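Local coordinates for hypothetical protein, IPT/TIG domain protein (Bacteroides ovatus, PDB 4HW6), which is of unknown function but probably binds carbohydrates or related nutrients, combining an IPT/TIG domain with a six-bladed beta-propeller, at residues V198-S203 / A227-C233; H249-S254 / E264-M269; Y291-H295 / H319-G323; L334-G340 / F357-D363. All blocks are in the same frame, centred on the assembly; numbering follows the deposited sequence.

Contact 1 (V198-S203 / A227-C233)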
loop_
_atom_site.group_PDB
_atom_site.type_symbol
_atom_site.label_atom_id
_atom_site.label_comp_id
_atom_site.label_asym_id
_atom_site.label_seq_id
_atom_site.Cartn_x
_atom_site.Cartn_y
_atom_site.Cartn_z
ATOM N N VAL A 198 3.030 -17.380 11.549
ATOM C CA VAL A 198 2.724 -17.618 12.948
ATOM C C VAL A 198 1.424 -18.387 13.057
ATOM O O VAL A 198 0.445 -18.027 12.412
ATOM C CB VAL A 198 2.632 -16.286 13.729
ATOM C CG1 VAL A 198 2.101 -16.531 15.159
ATOM C CG2 VAL A 198 4.011 -15.652 13.771
ATOM N N ASP A 199 1.402 -19.447 13.867
ATOM C CA ASP A 199 0.174 -20.169 14.214
ATOM C C ASP A 199 -0.182 -19.776 15.646
ATOM O O ASP A 199 0.598 -20.042 16.553
ATOM C CB ASP A 199 0.412 -21.665 14.159
ATOM C CG ASP A 199 -0.859 -22.507 14.381
ATOM O OD1 ASP A 199 -2.008 -21.970 14.368
ATOM O OD2 ASP A 199 -0.700 -23.756 14.499
ATOM N N ASP A 200 -1.339 -19.150 15.834
ATOM C CA ASP A 200 -1.837 -18.786 17.168
ATOM C C ASP A 200 -2.627 -19.970 17.716
ATOM O O ASP A 200 -3.774 -20.208 17.298
ATOM C CB ASP A 200 -2.710 -17.529 17.076
ATOM C CG ASP A 200 -3.354 -17.143 18.415
ATOM O OD1 ASP A 200 -3.058 -17.755 19.472
ATOM O OD2 ASP A 200 -4.192 -16.227 18.384
ATOM N N GLN A 201 -1.993 -20.747 18.596
ATOM C CA GLN A 201 -2.588 -21.985 19.101
ATOM C C GLN A 201 -2.290 -22.155 20.592
ATOM O O GLN A 201 -1.385 -21.536 21.134
ATOM C CB GLN A 201 -2.147 -23.204 18.277
ATOM C CG GLN A 201 -0.637 -23.442 18.224
ATOM C CD GLN A 201 -0.105 -24.054 19.507
ATOM O OE1 GLN A 201 -0.738 -24.943 20.104
ATOM N NE2 GLN A 201 1.072 -23.597 19.939
ATOM N N SER A 202 -3.054 -23.017 21.240
ATOM C CA SER A 202 -3.170 -22.977 22.706
ATOM C C SER A 202 -2.263 -23.901 23.511
ATOM O O SER A 202 -2.461 -24.034 24.738
ATOM C CB SER A 202 -4.633 -23.200 23.088
ATOM O OG SER A 202 -5.071 -24.512 22.798
ATOM N N SER A 203 -1.261 -24.514 22.874
ATOM C CA SER A 203 -0.341 -25.426 23.561
ATOM C C SER A 203 1.095 -24.894 23.609
ATOM O O SER A 203 1.663 -24.522 22.580
ATOM C CB SER A 203 -0.325 -26.799 22.888
ATOM O OG SER A 203 0.692 -27.603 23.467
ATOM N N ALA A 227 5.447 -22.066 20.626
ATOM C CA ALA A 227 5.013 -20.825 21.243
ATOM C C ALA A 227 3.501 -20.913 21.282
ATOM O O ALA A 227 2.866 -21.163 20.270
ATOM C CB ALA A 227 5.440 -19.618 20.425
ATOM N N ARG A 228 2.960 -20.727 22.472
ATOM C CA ARG A 228 1.542 -20.677 22.681
ATOM C C ARG A 228 1.015 -19.262 22.559
ATOM O O ARG A 228 1.589 -18.304 23.098
ATOM C CB ARG A 228 1.268 -21.229 24.072
ATOM C CG ARG A 228 -0.161 -21.080 24.528
ATOM C CD ARG A 228 -0.330 -21.781 25.848
ATOM N NE ARG A 228 -1.682 -21.592 26.336
ATOM C CZ ARG A 228 -2.186 -22.257 27.369
ATOM N NH1 ARG A 228 -1.439 -23.135 28.038
ATOM N NH2 ARG A 228 -3.435 -22.025 27.762
ATOM N N GLY A 229 -0.129 -19.113 21.892
ATOM C CA GLY A 229 -0.760 -17.803 21.731
ATOM C C GLY A 229 0.069 -16.744 21.036
ATOM O O GLY A 229 -0.031 -15.547 21.378
ATOM N N ALA A 230 0.876 -17.162 20.068
ATOM C CA ALA A 230 1.711 -16.225 19.320
ATOM C C ALA A 230 0.893 -15.373 18.371
ATOM O O ALA A 230 -0.043 -15.880 17.706
ATOM C CB ALA A 230 2.848 -16.958 18.587
ATOM N N LYS A 231 1.276 -14.088 18.263
ATOM C CA LYS A 231 0.473 -13.086 17.553
ATOM C C LYS A 231 1.110 -12.374 16.355
ATOM O O LYS A 231 0.402 -11.847 15.500
ATOM C CB LYS A 231 0.046 -11.992 18.538
ATOM C CG LYS A 231 -0.796 -12.471 19.705
ATOM C CD LYS A 231 -2.077 -13.141 19.243
ATOM C CE LYS A 231 -3.039 -13.406 20.390
ATOM N NZ LYS A 231 -4.364 -13.802 19.841
ATOM N N THR A 232 2.427 -12.339 16.307
ATOM C CA THR A 232 3.143 -11.477 15.359
ATOM C C THR A 232 4.545 -12.016 15.130
ATOM O O THR A 232 5.067 -12.763 15.958
ATOM C CB THR A 232 3.160 -9.991 15.832
ATOM O OG1 THR A 232 3.680 -9.129 14.802
ATOM C CG2 THR A 232 3.961 -9.794 17.107
ATOM N N CYS A 233 5.120 -11.693 13.974
ATOM C CA CYS A 233 6.487 -12.121 13.608
ATOM C C CYS A 233 7.198 -10.991 12.850
ATOM O O CYS A 233 7.001 -10.803 11.653
ATOM C CB CYS A 233 6.499 -13.405 12.769
ATOM S SG CYS A 233 5.447 -13.452 11.296
HETATM O O HOH W 1 0.788 -19.968 19.061
#

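Contact 2 (H249-S254 / E264-M269)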
loop_
_atom_site.group_PDB
_atom_site.type_symbol
_atom_site.label_atom_id
_atom_site.label_comp_id
_atom_site.label_asym_id
_atom_site.label_seq_id
_atom_site.Cartn_x
_atom_site.Cartn_y
_atom_site.Cartn_z
ATOM N N HIS A 249 2.249 -13.867 28.187
ATOM C CA HIS A 249 3.552 -13.380 28.641
ATOM C C HIS A 249 3.679 -11.885 28.257
ATOM O O HIS A 249 3.450 -11.504 27.095
ATOM C CB HIS A 249 4.635 -14.262 28.005
ATOM C CG HIS A 249 4.511 -15.694 28.421
ATOM N ND1 HIS A 249 4.967 -16.139 29.638
ATOM C CD2 HIS A 249 3.862 -16.738 27.851
ATOM C CE1 HIS A 249 4.667 -17.427 29.767
ATOM N NE2 HIS A 249 3.991 -17.811 28.699
ATOM N N ALA A 250 4.034 -11.049 29.225
ATOM C CA ALA A 250 4.181 -9.594 28.964
ATOM C C ALA A 250 5.623 -9.270 28.572
ATOM O O ALA A 250 6.407 -8.791 29.404
ATOM C CB ALA A 250 3.786 -8.785 30.198
HETATM N N MSE A 251 5.932 -9.483 27.303
HETATM C CA MSE A 251 7.304 -9.348 26.821
HETATM C C MSE A 251 7.367 -9.515 25.325
HETATM O O MSE A 251 6.387 -9.955 24.682
HETATM C CB MSE A 251 8.211 -10.408 27.495
HETATM C CG MSE A 251 7.828 -11.853 27.152
HETATM SE SE MSE A 251 8.635 -13.153 28.345
HETATM C CE MSE A 251 7.959 -12.526 30.050
ATOM N N ILE A 252 8.509 -9.114 24.758
ATOM C CA ILE A 252 8.847 -9.479 23.409
ATOM C C ILE A 252 9.901 -10.588 23.496
ATOM O O ILE A 252 10.882 -10.484 24.228
ATOM C CB ILE A 252 9.414 -8.291 22.624
ATOM C CG1 ILE A 252 8.369 -7.178 22.563
ATOM C CG2 ILE A 252 9.866 -8.715 21.216
ATOM C CD1 ILE A 252 8.927 -5.865 22.032
ATOM N N SER A 253 9.676 -11.628 22.697
ATOM C CA SER A 253 10.566 -12.754 22.576
ATOM C C SER A 253 11.196 -12.736 21.191
ATOM O O SER A 253 10.715 -12.021 20.285
ATOM C CB SER A 253 9.783 -14.072 22.762
ATOM O OG SER A 253 9.099 -14.126 24.028
ATOM N N SER A 254 12.211 -13.564 20.982
ATOM C CA SER A 254 12.733 -13.769 19.633
ATOM C C SER A 254 13.224 -15.176 19.381
ATOM O O SER A 254 13.606 -15.907 20.308
ATOM C CB SER A 254 13.902 -12.821 19.322
ATOM O OG SER A 254 15.049 -13.162 20.073
ATOM N N GLU A 264 13.670 -15.699 25.384
ATOM C CA GLU A 264 12.303 -15.572 25.852
ATOM C C GLU A 264 11.941 -14.122 26.167
ATOM O O GLU A 264 10.854 -13.674 25.839
ATOM C CB GLU A 264 12.062 -16.457 27.081
ATOM C CG GLU A 264 10.607 -16.464 27.484
ATOM C CD GLU A 264 10.240 -17.506 28.520
ATOM O OE1 GLU A 264 11.152 -18.163 29.070
ATOM O OE2 GLU A 264 9.018 -17.631 28.808
ATOM N N GLU A 265 12.835 -13.403 26.843
ATOM C CA GLU A 265 12.556 -12.044 27.258
ATOM C C GLU A 265 13.576 -11.078 26.655
ATOM O O GLU A 265 14.571 -10.731 27.307
ATOM C CB GLU A 265 12.583 -11.984 28.785
ATOM C CG GLU A 265 12.001 -10.700 29.357
ATOM C CD GLU A 265 12.075 -10.677 30.869
ATOM O OE1 GLU A 265 11.486 -11.569 31.511
ATOM O OE2 GLU A 265 12.716 -9.765 31.415
ATOM N N GLU A 266 13.348 -10.651 25.411
ATOM C CA GLU A 266 14.154 -9.558 24.826
ATOM C C GLU A 266 13.927 -8.305 25.665
ATOM O O GLU A 266 14.876 -7.606 25.997
ATOM C CB GLU A 266 13.801 -9.295 23.363
ATOM C CG GLU A 266 14.250 -10.397 22.397
ATOM C CD GLU A 266 15.708 -10.290 21.998
ATOM O OE1 GLU A 266 16.397 -9.345 22.455
ATOM O OE2 GLU A 266 16.182 -11.153 21.206
ATOM N N VAL A 267 12.667 -8.031 26.006
ATOM C CA VAL A 267 12.325 -6.941 26.925
ATOM C C VAL A 267 10.948 -7.175 27.501
ATOM O O VAL A 267 10.108 -7.789 26.851
ATOM C CB VAL A 267 12.396 -5.563 26.195
ATOM C CG1 VAL A 267 11.239 -5.374 25.228
ATOM C CG2 VAL A 267 12.497 -4.411 27.199
HETATM N N MSE A 268 10.706 -6.694 28.717
HETATM C CA MSE A 268 9.357 -6.739 29.296
HETATM C C MSE A 268 8.465 -5.726 28.592
HETATM O O MSE A 268 8.923 -4.671 28.141
HETATM C CB MSE A 268 9.369 -6.406 30.792
HETATM C CG MSE A 268 10.086 -7.420 31.657
HETATM SE SE MSE A 268 9.317 -9.198 31.536
HETATM C CE MSE A 268 7.435 -8.925 31.995
HETATM N N MSE A 269 7.179 -6.047 28.525
HETATM C CA MSE A 269 6.154 -5.120 28.073
HETATM C C MSE A 269 5.208 -4.842 29.230
HETATM O O MSE A 269 5.155 -5.580 30.218
HETATM C CB MSE A 269 5.382 -5.685 26.870
HETATM C CG MSE A 269 6.132 -5.571 25.557
HETATM SE SE MSE A 269 5.112 -6.328 24.064
HETATM C CE MSE A 269 3.601 -5.094 24.178
#

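Contact 3 (Y291-H295 / H319-G323). With EDO (1,2-ethanediol), chain G.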
loop_
_atom_site.group_PDB
_atom_site.type_symbol
_atom_site.label_atom_id
_atom_site.label_comp_id
_atom_site.label_asym_id
_atom_site.label_seq_id
_atom_site.Cartn_x
_atom_site.Cartn_y
_atom_site.Cartn_z
ATOM N N TYR A 291 -0.597 -1.863 19.590
ATOM C CA TYR A 291 -1.434 -2.521 20.585
ATOM C C TYR A 291 -2.812 -2.613 19.949
ATOM O O TYR A 291 -3.645 -1.717 20.071
ATOM C CB TYR A 291 -1.499 -1.727 21.897
ATOM C CG TYR A 291 -0.322 -1.806 22.830
ATOM C CD1 TYR A 291 0.996 -1.869 22.374
ATOM C CD2 TYR A 291 -0.529 -1.797 24.211
ATOM C CE1 TYR A 291 2.067 -1.950 23.262
ATOM C CE2 TYR A 291 0.532 -1.853 25.106
ATOM C CZ TYR A 291 1.834 -1.909 24.631
ATOM O OH TYR A 291 2.885 -1.981 25.541
ATOM N N ASN A 292 -3.046 -3.693 19.202
ATOM C CA ASN A 292 -4.264 -3.803 18.415
ATOM C C ASN A 292 -5.541 -3.717 19.232
ATOM O O ASN A 292 -6.520 -3.154 18.783
ATOM C CB ASN A 292 -4.299 -5.120 17.602
ATOM C CG ASN A 292 -3.021 -5.402 16.840
ATOM O OD1 ASN A 292 -2.438 -6.467 16.996
ATOM N ND2 ASN A 292 -2.583 -4.461 15.993
ATOM N N GLY A 293 -5.527 -4.304 20.426
ATOM C CA GLY A 293 -6.664 -4.304 21.305
ATOM C C GLY A 293 -6.728 -3.169 22.306
ATOM O O GLY A 293 -7.762 -3.015 22.952
ATOM N N LYS A 294 -5.651 -2.395 22.451
ATOM C CA LYS A 294 -5.609 -1.305 23.440
ATOM C C LYS A 294 -5.475 0.090 22.839
ATOM O O LYS A 294 -5.413 1.088 23.571
ATOM C CB LYS A 294 -4.474 -1.516 24.451
ATOM C CG LYS A 294 -4.447 -2.878 25.091
ATOM C CD LYS A 294 -5.696 -3.209 25.855
ATOM C CE LYS A 294 -5.478 -4.519 26.598
ATOM N NZ LYS A 294 -6.667 -4.881 27.401
ATOM N N HIS A 295 -5.478 0.178 21.514
ATOM C CA HIS A 295 -5.738 1.447 20.822
ATOM C C HIS A 295 -4.577 2.423 20.953
ATOM O O HIS A 295 -4.772 3.621 21.058
ATOM C CB HIS A 295 -7.046 2.048 21.322
ATOM C CG HIS A 295 -8.130 1.040 21.438
ATOM N ND1 HIS A 295 -8.600 0.353 20.347
ATOM C CD2 HIS A 295 -8.804 0.568 22.510
ATOM C CE1 HIS A 295 -9.516 -0.520 20.744
ATOM N NE2 HIS A 295 -9.673 -0.395 22.054
ATOM N N HIS A 319 -3.841 4.181 25.890
ATOM C CA HIS A 319 -4.081 2.787 26.220
ATOM C C HIS A 319 -5.486 2.607 26.798
ATOM O O HIS A 319 -5.851 3.270 27.772
ATOM C CB HIS A 319 -3.024 2.376 27.236
ATOM C CG HIS A 319 -2.905 0.900 27.473
ATOM N ND1 HIS A 319 -3.916 0.137 28.017
ATOM C CD2 HIS A 319 -1.830 0.082 27.353
ATOM C CE1 HIS A 319 -3.473 -1.098 28.203
ATOM N NE2 HIS A 319 -2.206 -1.160 27.809
ATOM N N SER A 320 -6.254 1.727 26.168
ATOM C CA SER A 320 -7.621 1.359 26.587
ATOM C C SER A 320 -8.678 2.478 26.401
ATOM O O SER A 320 -9.750 2.428 27.006
ATOM C CB SER A 320 -7.626 0.820 28.033
ATOM O OG SER A 320 -6.672 -0.240 28.183
ATOM N N SER A 321 -8.378 3.468 25.552
ATOM C CA SER A 321 -9.304 4.564 25.274
ATOM C C SER A 321 -9.529 4.652 23.769
ATOM O O SER A 321 -8.868 5.416 23.076
ATOM C CB SER A 321 -8.770 5.896 25.820
ATOM O OG SER A 321 -9.750 6.918 25.687
ATOM N N PRO A 322 -10.443 3.831 23.240
ATOM C CA PRO A 322 -10.696 3.868 21.796
ATOM C C PRO A 322 -11.388 5.152 21.355
ATOM O O PRO A 322 -12.222 5.715 22.078
ATOM C CB PRO A 322 -11.606 2.652 21.569
ATOM C CG PRO A 322 -12.338 2.505 22.874
ATOM C CD PRO A 322 -11.308 2.842 23.920
ATOM N N GLY A 323 -11.067 5.596 20.153
ATOM C CA GLY A 323 -11.712 6.753 19.580
ATOM C C GLY A 323 -11.110 7.067 18.227
ATOM O O GLY A 323 -10.110 6.464 17.828
HETATM C C1 EDO G . -16.762 5.232 20.707
HETATM O O1 EDO G . -17.542 4.554 21.714
HETATM C C2 EDO G . -15.274 4.981 20.947
HETATM O O2 EDO G . -14.862 5.632 22.159
HETATM O O HOH W 2 -6.430 5.725 21.634
#

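Contact 4 (L334-G340 / F357-D363)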
loop_
_atom_site.group_PDB
_atom_site.type_symbol
_atom_site.label_atom_id
_atom_site.label_comp_id
_atom_site.label_asym_id
_atom_site.label_seq_id
_atom_site.Cartn_x
_atom_site.Cartn_y
_atom_site.Cartn_z
ATOM N N LEU A 334 -6.923 6.265 18.802
ATOM C CA LEU A 334 -7.002 5.226 17.795
ATOM C C LEU A 334 -8.123 4.281 18.167
ATOM O O LEU A 334 -8.601 4.301 19.311
ATOM C CB LEU A 334 -5.695 4.444 17.711
ATOM C CG LEU A 334 -4.399 5.242 17.563
ATOM C CD1 LEU A 334 -3.227 4.304 17.329
ATOM C CD2 LEU A 334 -4.438 6.317 16.503
ATOM N N TRP A 335 -8.541 3.472 17.202
ATOM C CA TRP A 335 -9.603 2.511 17.438
ATOM C C TRP A 335 -9.350 1.235 16.638
ATOM O O TRP A 335 -9.676 1.123 15.452
ATOM C CB TRP A 335 -10.986 3.112 17.144
ATOM C CG TRP A 335 -12.117 2.350 17.840
ATOM C CD1 TRP A 335 -12.023 1.186 18.518
ATOM C CD2 TRP A 335 -13.499 2.702 17.851
ATOM N NE1 TRP A 335 -13.247 0.808 19.009
ATOM C CE2 TRP A 335 -14.177 1.709 18.589
ATOM C CE3 TRP A 335 -14.236 3.741 17.278
ATOM C CZ2 TRP A 335 -15.559 1.732 18.787
ATOM C CZ3 TRP A 335 -15.607 3.772 17.490
ATOM C CH2 TRP A 335 -16.249 2.770 18.233
ATOM N N GLY A 336 -8.747 0.269 17.317
ATOM C CA GLY A 336 -8.365 -0.991 16.696
ATOM C C GLY A 336 -7.321 -0.900 15.623
ATOM O O GLY A 336 -7.503 -1.446 14.531
ATOM N N PRO A 337 -6.181 -0.256 15.931
ATOM C CA PRO A 337 -5.118 -0.193 14.940
ATOM C C PRO A 337 -4.619 -1.608 14.676
ATOM O O PRO A 337 -4.353 -2.357 15.615
ATOM C CB PRO A 337 -4.046 0.637 15.628
ATOM C CG PRO A 337 -4.265 0.427 17.097
ATOM C CD PRO A 337 -5.778 0.338 17.203
ATOM N N ASN A 338 -4.536 -1.986 13.413
ATOM C CA ASN A 338 -4.183 -3.329 13.027
ATOM C C ASN A 338 -2.832 -3.353 12.316
ATOM O O ASN A 338 -1.827 -3.134 13.002
ATOM C CB ASN A 338 -5.336 -4.039 12.310
ATOM C CG ASN A 338 -6.161 -4.881 13.285
ATOM O OD1 ASN A 338 -5.955 -6.091 13.379
ATOM N ND2 ASN A 338 -7.035 -4.231 14.077
ATOM N N GLN A 339 -2.756 -3.595 11.010
ATOM C CA GLN A 339 -1.461 -3.620 10.363
ATOM C C GLN A 339 -0.998 -2.210 10.015
ATOM O O GLN A 339 -1.814 -1.324 9.738
ATOM C CB GLN A 339 -1.494 -4.477 9.097
ATOM C CG GLN A 339 -0.130 -4.688 8.501
ATOM C CD GLN A 339 -0.092 -5.756 7.415
ATOM O OE1 GLN A 339 -1.110 -6.074 6.801
ATOM N NE2 GLN A 339 1.111 -6.309 7.167
ATOM N N GLY A 340 0.302 -1.992 10.126
ATOM C CA GLY A 340 0.931 -0.816 9.577
ATOM C C GLY A 340 2.192 -1.086 8.802
ATOM O O GLY A 340 2.847 -2.096 9.003
ATOM N N PHE A 357 4.380 6.242 8.670
ATOM C CA PHE A 357 3.842 4.944 9.062
ATOM C C PHE A 357 2.326 4.951 8.782
ATOM O O PHE A 357 1.553 5.609 9.496
ATOM C CB PHE A 357 4.137 4.678 10.540
ATOM C CG PHE A 357 3.816 3.267 10.990
ATOM C CD1 PHE A 357 4.556 2.177 10.494
ATOM C CD2 PHE A 357 2.821 3.029 11.932
ATOM C CE1 PHE A 357 4.286 0.881 10.928
ATOM C CE2 PHE A 357 2.562 1.741 12.364
ATOM C CZ PHE A 357 3.299 0.678 11.864
ATOM N N TYR A 358 1.911 4.229 7.738
ATOM C CA TYR A 358 0.489 4.105 7.378
ATOM C C TYR A 358 -0.082 2.873 8.012
ATOM O O TYR A 358 0.493 1.789 7.911
ATOM C CB TYR A 358 0.309 4.002 5.859
ATOM C CG TYR A 358 0.567 5.292 5.135
ATOM C CD1 TYR A 358 1.865 5.784 4.939
ATOM C CD2 TYR A 358 -0.490 6.007 4.591
ATOM C CE1 TYR A 358 2.079 6.970 4.264
ATOM C CE2 TYR A 358 -0.294 7.208 3.950
ATOM C CZ TYR A 358 0.977 7.675 3.775
ATOM O OH TYR A 358 1.098 8.844 3.111
ATOM N N PHE A 359 -1.220 3.016 8.676
ATOM C CA PHE A 359 -1.850 1.896 9.310
ATOM C C PHE A 359 -3.349 1.881 9.173
ATOM O O PHE A 359 -4.006 2.927 9.016
ATOM C CB PHE A 359 -1.448 1.785 10.798
ATOM C CG PHE A 359 -1.900 2.938 11.660
ATOM C CD1 PHE A 359 -1.193 4.126 11.714
ATOM C CD2 PHE A 359 -3.040 2.827 12.443
ATOM C CE1 PHE A 359 -1.629 5.185 12.508
ATOM C CE2 PHE A 359 -3.464 3.874 13.246
ATOM C CZ PHE A 359 -2.764 5.052 13.280
ATOM N N CYS A 360 -3.896 0.660 9.231
ATOM C CA CYS A 360 -5.337 0.487 9.216
ATOM C C CYS A 360 -5.885 0.574 10.643
ATOM O O CYS A 360 -5.411 -0.115 11.536
ATOM C CB CYS A 360 -5.678 -0.863 8.616
ATOM S SG CYS A 360 -5.375 -0.851 6.839
ATOM N N ASP A 361 -6.850 1.460 10.841
ATOM C CA ASP A 361 -7.484 1.663 12.137
ATOM C C ASP A 361 -8.838 0.992 11.946
ATOM O O ASP A 361 -9.773 1.589 11.441
ATOM C CB ASP A 361 -7.570 3.161 12.425
ATOM C CG ASP A 361 -7.589 3.505 13.923
ATOM O OD1 ASP A 361 -6.862 2.866 14.727
ATOM O OD2 ASP A 361 -8.311 4.465 14.281
ATOM N N ARG A 362 -8.904 -0.287 12.305
ATOM C CA ARG A 362 -9.991 -1.145 11.914
ATOM C C ARG A 362 -11.349 -0.652 12.375
ATOM O O ARG A 362 -12.335 -0.669 11.603
ATOM C CB ARG A 362 -9.718 -2.563 12.424
ATOM C CG ARG A 362 -10.787 -3.583 12.092
ATOM C CD ARG A 362 -10.401 -4.941 12.636
ATOM N NE ARG A 362 -11.529 -5.884 12.652
ATOM C CZ ARG A 362 -11.686 -6.957 11.863
ATOM N NH1 ARG A 362 -10.838 -7.277 10.888
ATOM N NH2 ARG A 362 -12.751 -7.735 12.051
ATOM N N ASP A 363 -11.425 -0.185 13.604
ATOM C CA ASP A 363 -12.720 0.150 14.193
ATOM C C ASP A 363 -13.154 1.598 14.062
ATOM O O ASP A 363 -14.310 1.902 14.321
ATOM C CB ASP A 363 -12.788 -0.366 15.636
ATOM C CG ASP A 363 -12.639 -1.881 15.703
ATOM O OD1 ASP A 363 -13.323 -2.590 14.963
ATOM O OD2 ASP A 363 -11.794 -2.377 16.455
#

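Contact 1 (V198-S203 / A227-C233)
D200 and K231 form a salt bridge: K231 NZ lies 2.8 Å from D200 OD2 and meets that oxygen from above the carboxylate plane. CG of D200 is anti to its backbone N (chi1 176°), which swings the carboxylate over to the other segment; the ammonium group has a second partner in N275. Q201 starts away from the partner, but its amide returns. With CG between the backbone N and the carbonyl carbon (chi1 59°) and a bend at chi2, its amide folds back on S203, OE1 accepting from S203 N and NE2 giving to S203 O, while NE2 also makes a weak bond to A227 O at 3.0 Å. The backbone O of Q201 takes the N-H of G229 almost straight, at 2.8 Å. R228 runs out extended and lays one face of its guanidinium over S202 O. Replacing R228 with an alanine would probably uncover the S202 carbonyl and leave D204 without its long, weak ion-pair partner. V198 splits its methyls, CG1 resting 3.5 Å from A230 CB and CG2 pressing tightly on C233 CB. A water sits among D199 O, Q201 N, A227 O and A230 N. The end of strand 195-199, with V198 and D200 against A185, thus packs on the link from strand 221-226 to strand 234-235 of the next sheet; D186 of strand 184-189 bonds to T232 OG1 and C233 N.

Contact 2 (H249-S254 / E264-M269)
A250 offers its carbonyl oxygen to M269 N at 3.0 Å; the N-H points straight at the oxygen, yet the donor stands well above the carbonyl plane. The selenomethionine M251 follows, with its CA 3.2 Å from V267 O. Its CG sits between the backbone N and the carbonyl carbon (chi1 63°), and from there the selenium reaches E264, with SE 3.4 Å from E264 O and the two side chains crossing at a slant. The carboxylate of E264 itself is engaged by R246 in a salt bridge. I252 is gripped at both ends of its backbone: its N donates to V267 O at 2.9 Å, and its O accepts from E266 N at 2.7 Å. Since E266 and V267 both face this one residue, the pairing is a classic beta bulge, set into the antiparallel strands of one propeller blade where strand 251-255 is flanked by strand 242-244 and strand 265-268. The side chain of I252 lies alongside V267, pointing the same way, while its CG1 packs 3.7 Å from the selenium of M269; I289 of the next sheet touches both I252 and M269. S253 turns its hydroxyl to the partner backbone, OG donating to E264 O at 2.6 Å. S254 uses OG differently, giving its proton to the anti lone pair of E266 OE2 at 2.6 Å. The bent chain of E266 brings that carboxylate up to the serine, and K241 forms a salt bridge with the same oxygen.

Contact 3 (Y291-H295 / H319-G323)
K294 and S320 join the two loops through their backbones: S320 N donates to K294 O at 2.8 Å. Just behind, Y291 O accepts from both K294 N and H295 N on the same face of its plane, closing a tight turn. H295 and S320 both have positive phi, and a water bridges H295 O and S321 O. Each histidine then receives an aliphatic group over a ring face. K294 CB stands 3.9 Å from the centroid of the H319 ring, the lysine chain lying side by side with the histidine, and P322 CB sits 3.6 Å from the centroid of the H295 ring, 11° off its normal; both are CH-pi contacts. The Y291 ring meets H319 obliquely, the planes at 75°. Hydrogen bonds hold both imidazoles in place: H319 pairs through ND1 with S320 OG and through NE2 with T271, while H295 ND1 bonds to G336 N. An ethanediol, probably from the crystallisation liquor, donates to P322 O. This is loop-to-loop packing of a beta-propeller, with the turn between strands 286-291 and 296-301 meeting the connection from strand 313-315 to strand 327-328 of the next sheet.

Contact 4 (L334-G340 / F357-D363)
W335 gives its backbone N-H to the carboxylate of D361, making a bond to D361 OD1 at 3.1 Å on the syn side and a weak one to D361 OD2. That second oxygen also accepts from S364 OG and pairs with R368. W335 O in turn takes D363 N at 2.9 Å, and D363 CB rests over the five-membered ring of the tryptophan in a CH-pi contact. G336 O is gripped twice, by R362 N and by N338 ND2, each at 2.9 Å but from opposite faces of the carbonyl plane. In the hairpin proper, N338 N donates to C360 O at 2.8 Å and C360 N to Q339 O at 2.9 Å; a beta bulge between P337 and G340 shifts the register by one. L334 CD2 meets the edge of the F359 ring, and P337 CB packs against F359 CD2. Exchanging D361 for an alanine would probably leave W335 N without its acceptor and R368 without this charge partner. Such a buried carboxylate, shared among a backbone N-H, a serine hydroxyl and an arginine, is likely to be stabilised as the anion and to fix the chain where it enters strand 337-344.

In the fold
Contacts 1 to 4 follow one another along the chain around the six-bladed propeller. Contacts 3 and 4 are the closest pair, their centres 10 Å apart, and they join directly: N292 ND2 lies 2.8 Å from P337 O and G323 N 2.9 Å from L334 O, both probable hydrogen bonds. Contact 2 touches contact 3 by packing, M269 CE lying 3.5 Å from Y291 OH. Contact 1 stands apart, its nearest atoms about 5 Å from those of contact 2 and about 6 Å from those of contact 3. The ethanediol held at P322 also lies about 4 Å from the W335 side chain, so contacts 3 and 4 both border its site.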